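Local coordinates for protein dihydroorotase (Saccharomyces cerevisiae S288C, PDB 6L0A) that catalyses the zinc-dependent interconversion of N-carbamoyl-L-aspartate and dihydroorotate, the third step of de novo pyrimidine biosynthesis, at residues V17-M22 / I55-T60. Sequence-based numbering, arbitrary orientation.
With LMR ((2S)-2-hydroxybutanedioic acid), chain M.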
ATOM      1  N   VAL C  17     -13.917 -19.532   5.693  1.00 15.36           N
ATOM      2  CA  VAL C  17     -14.329 -20.458   4.641  1.00 19.12           C
ATOM      3  C   VAL C  17     -15.553 -19.980   3.876  1.00 17.56           C
ATOM      4  O   VAL C  17     -16.019 -20.690   2.979  1.00 18.32           O
ATOM      5  CB  VAL C  17     -14.573 -21.889   5.174  1.00 15.03           C
ATOM      6  CG1 VAL C  17     -13.264 -22.530   5.647  1.00 13.31           C
ATOM      7  CG2 VAL C  17     -15.626 -21.877   6.270  1.00 16.19           C
ATOM      8  N   ARG C  18     -16.089 -18.802   4.193  1.00 16.64           N
ATOM      9  CA  ARG C  18     -17.147 -18.171   3.383  1.00 17.17           C
ATOM     10  C   ARG C  18     -18.384 -19.084   3.350  1.00 20.08           C
ATOM     11  O   ARG C  18     -18.665 -19.814   4.313  1.00 16.84           O
ATOM     12  CB  ARG C  18     -16.612 -17.807   1.995  1.00 16.90           C
ATOM     13  CG  ARG C  18     -15.232 -17.158   1.966  1.00 18.99           C
ATOM     14  CD  ARG C  18     -15.237 -15.804   2.649  1.00 17.53           C
ATOM     15  NE  ARG C  18     -14.019 -15.067   2.309  1.00 18.30           N
ATOM     16  CZ  ARG C  18     -13.532 -14.059   3.025  1.00 17.90           C
ATOM     17  NH1 ARG C  18     -14.158 -13.650   4.129  1.00 14.27           N
ATOM     18  NH2 ARG C  18     -12.410 -13.466   2.633  1.00 14.95           N
ATOM     19  N   GLU C  19     -19.141 -19.031   2.245  1.00 20.59           N
ATOM     20  CA  GLU C  19     -20.367 -19.807   2.077  1.00 19.85           C
ATOM     21  C   GLU C  19     -20.446 -20.309   0.635  1.00 22.44           C
ATOM     22  O   GLU C  19     -19.559 -20.049  -0.185  1.00 19.82           O
ATOM     23  CB  GLU C  19     -21.599 -18.974   2.449  1.00 23.52           C
ATOM     24  CG  GLU C  19     -21.770 -18.735   3.950  1.00 26.45           C
ATOM     25  CD  GLU C  19     -23.162 -18.241   4.320  1.00 35.63           C
ATOM     26  OE1 GLU C  19     -23.397 -17.007   4.290  1.00 32.42           O
ATOM     27  OE2 GLU C  19     -24.026 -19.089   4.644  1.00 33.89           O
ATOM     28  N   GLY C  20     -21.506 -21.063   0.330  1.00 21.36           N
ATOM     29  CA  GLY C  20     -21.768 -21.468  -1.049  1.00 21.36           C
ATOM     30  C   GLY C  20     -20.611 -22.184  -1.720  1.00 22.02           C
ATOM     31  O   GLY C  20     -19.900 -22.992  -1.110  1.00 22.02           O
ATOM     32  N   ALA C  21     -20.414 -21.880  -3.006  1.00 25.51           N
ATOM     33  CA  ALA C  21     -19.395 -22.576  -3.790  1.00 21.04           C
ATOM     34  C   ALA C  21     -17.994 -22.312  -3.262  1.00 21.20           C
ATOM     35  O   ALA C  21     -17.139 -23.206  -3.282  1.00 20.67           O
ATOM     36  CB  ALA C  21     -19.483 -22.165  -5.264  1.00 24.97           C
ATOM     37  N   MET C  22     -17.723 -21.084  -2.808  1.00 21.60           N
ATOM     38  CA  MET C  22     -16.407 -20.801  -2.250  1.00 20.06           C
ATOM     39  C   MET C  22     -16.130 -21.706  -1.058  1.00 16.54           C
ATOM     40  O   MET C  22     -15.027 -22.247  -0.923  1.00 17.61           O
ATOM     41  CB  MET C  22     -16.307 -19.327  -1.851  1.00 23.67           C
ATOM     42  CG  MET C  22     -14.958 -18.950  -1.245  1.00 18.30           C
ATOM     43  SD  MET C  22     -13.621 -19.115  -2.434  1.00 21.40           S
ATOM     44  CE  MET C  22     -13.693 -17.500  -3.254  1.00 20.26           C
ATOM     45  N   ILE C  55     -25.214 -23.146  14.328  1.00 19.69           N
ATOM     46  CA  ILE C  55     -25.351 -24.599  14.349  1.00 20.21           C
ATOM     47  C   ILE C  55     -25.422 -25.146  12.930  1.00 19.82           C
ATOM     48  O   ILE C  55     -24.724 -26.104  12.584  1.00 23.16           O
ATOM     49  CB  ILE C  55     -26.583 -25.012  15.176  1.00 21.27           C
ATOM     50  CG1 ILE C  55     -26.323 -24.793  16.663  1.00 24.01           C
ATOM     51  CG2 ILE C  55     -26.932 -26.491  14.912  1.00 28.32           C
ATOM     52  CD1 ILE C  55     -27.571 -24.908  17.518  1.00 28.90           C
ATOM     53  N   GLU C  56     -26.260 -24.538  12.079  1.00 20.83           N
ATOM     54  CA  GLU C  56     -26.381 -25.027  10.710  1.00 23.85           C
ATOM     55  C   GLU C  56     -25.103 -24.785   9.912  1.00 22.92           C
ATOM     56  O   GLU C  56     -24.745 -25.608   9.063  1.00 20.08           O
ATOM     57  CB  GLU C  56     -27.589 -24.386  10.018  1.00 23.96           C
ATOM     58  CG  GLU C  56     -28.934 -24.868  10.566  1.00 33.09           C
ATOM     59  CD  GLU C  56     -29.150 -26.378  10.387  1.00 44.72           C
ATOM     60  OE1 GLU C  56     -29.286 -27.092  11.410  1.00 41.97           O
ATOM     61  OE2 GLU C  56     -29.190 -26.845   9.227  1.00 41.38           O
ATOM     62  N   TYR C  57     -24.393 -23.682  10.180  1.00 19.61           N
ATOM     63  CA  TYR C  57     -23.104 -23.455   9.523  1.00 19.67           C
ATOM     64  C   TYR C  57     -22.126 -24.575   9.854  1.00 18.67           C
ATOM     65  O   TYR C  57     -21.504 -25.154   8.956  1.00 19.49           O
ATOM     66  CB  TYR C  57     -22.527 -22.098   9.942  1.00 16.37           C
ATOM     67  CG  TYR C  57     -21.383 -21.555   9.094  1.00 19.73           C
ATOM     68  CD1 TYR C  57     -21.335 -21.745   7.713  1.00 20.05           C
ATOM     69  CD2 TYR C  57     -20.380 -20.798   9.679  1.00 15.03           C
ATOM     70  CE1 TYR C  57     -20.293 -21.207   6.949  1.00 20.00           C
ATOM     71  CE2 TYR C  57     -19.351 -20.261   8.939  1.00 13.42           C
ATOM     72  CZ  TYR C  57     -19.303 -20.466   7.579  1.00 13.95           C
ATOM     73  OH  TYR C  57     -18.266 -19.917   6.871  1.00 15.33           O
ATOM     74  N   LYS C  58     -21.984 -24.906  11.144  1.00 16.98           N
ATOM     75  CA  LYS C  58     -21.074 -25.994  11.515  1.00 16.81           C
ATOM     76  C   LYS C  58     -21.465 -27.299  10.831  1.00 22.24           C
ATOM     77  O   LYS C  58     -20.595 -28.056  10.377  1.00 20.13           O
ATOM     78  CB  LYS C  58     -21.046 -26.184  13.034  1.00 16.23           C
ATOM     79  CG  LYS C  58     -19.959 -27.169  13.506  1.00 19.37           C
ATOM     80  CD  LYS C  58     -19.916 -27.268  15.032  1.00 20.21           C
ATOM     81  CE  LYS C  58     -18.852 -28.260  15.493  1.00 28.14           C
ATOM     82  NZ  LYS C  58     -18.768 -28.358  16.982  1.00 30.73           N
ATOM     83  N   LYS C  59     -22.766 -27.579  10.744  1.00 20.69           N
ATOM     84  CA  LYS C  59     -23.201 -28.816  10.103  1.00 22.40           C
ATOM     85  C   LYS C  59     -22.785 -28.844   8.637  1.00 24.45           C
ATOM     86  O   LYS C  59     -22.345 -29.878   8.127  1.00 24.12           O
ATOM     87  CB  LYS C  59     -24.716 -28.974  10.249  1.00 26.78           C
ATOM     88  CG  LYS C  59     -25.155 -29.356  11.663  1.00 32.73           C
ATOM     89  CD  LYS C  59     -26.296 -30.383  11.670  1.00 42.44           C
ATOM     90  CE  LYS C  59     -25.772 -31.811  11.879  1.00 47.93           C
ATOM     91  NZ  LYS C  59     -25.676 -32.199  13.320  1.00 45.79           N
ATOM     92  N   THR C  60     -22.882 -27.698   7.959  1.00 24.18           N
ATOM     93  CA  THR C  60     -22.454 -27.610   6.568  1.00 22.43           C
ATOM     94  C   THR C  60     -20.971 -27.904   6.441  1.00 22.95           C
ATOM     95  O   THR C  60     -20.548 -28.670   5.565  1.00 21.86           O
ATOM     96  CB  THR C  60     -22.779 -26.221   6.007  1.00 26.58           C
ATOM     97  OG1 THR C  60     -24.196 -26.046   5.983  1.00 27.78           O
ATOM     98  CG2 THR C  60     -22.219 -26.055   4.583  1.00 23.50           C
TER
HETATM   99  C1  LMR M 403      -9.706  -9.761   7.817  1.00 29.84           C
HETATM  100  O1A LMR M 403      -9.357 -10.651   8.638  1.00 25.15           O
HETATM  101  O1B LMR M 403      -9.449  -8.579   8.128  1.00 19.55           O
HETATM  102  C2  LMR M 403     -10.428 -10.072   6.486  1.00 23.39           C
HETATM  103  O2  LMR M 403      -9.734  -9.708   5.308  1.00 22.49           O
HETATM  104  C3  LMR M 403     -10.559 -11.546   6.299  1.00 30.64           C
HETATM  105  C4  LMR M 403     -11.733 -11.585   5.349  1.00 17.56           C
HETATM  106  O4A LMR M 403     -11.659 -11.157   4.145  1.00 14.00           O
HETATM  107  O4B LMR M 403     -12.761 -12.048   5.861  1.00 17.06           O
HETATM  108  O   HOH W   1     -16.027 -18.506   7.761  1.00 14.91           O
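The closest pair of CA atoms, E19 and Y57, is 8.7 Å apart: the loop 17-19, running into the helix that follows, faces residues 55-60 of helix 51-64 across a separation bridged mainly by the side chain of Y57. Its CG stands anti to the backbone N (chi1 -165°), which swings the ring off its own helix and carries the phenol end to the loop. There Y57 OH donates a hydrogen bond of 2.6 Å to R18 O, meeting the carbonyl at a C=O...donor angle of 139° and only slightly tilted from its plane. The acceptor lies at the ring's edge, in the ring plane, and so does a water that donates to Y57 OH (2.8 Å) and accepts from V17 N. V17 brings its CG2 methyl to 3.3 Å from Y57 OH, while E19 CG lies more loosely, 4.2 Å from Y57 CE1. A phenylalanine in place of Y57 would probably leave R18 O without this donor and the bridging water without its acceptor, loosening the loop's tie to the helix. The R18 side chain leaves the loop away from the 55-60 segment and, bent at chi2 (-65°), reaches the malate. Its guanidinium grips one malate carboxylate edge-on in a two-pronged pairing, NH1 to LMR O4B at 2.7 Å and NH2 to LMR O4A, while NE donates to P261 O. The bond from Y57 to the carbonyl of this arginine is consistent with helping to position the loop, which follows strand 11-15 and the zinc ligands H14 and H16 and carries R18 to the active-site end of the amidohydrolase barrel. V17 also packs on V26, T27 and I30 of helix 20-32, and the Y57 ring touches I48 and M72, both in loops.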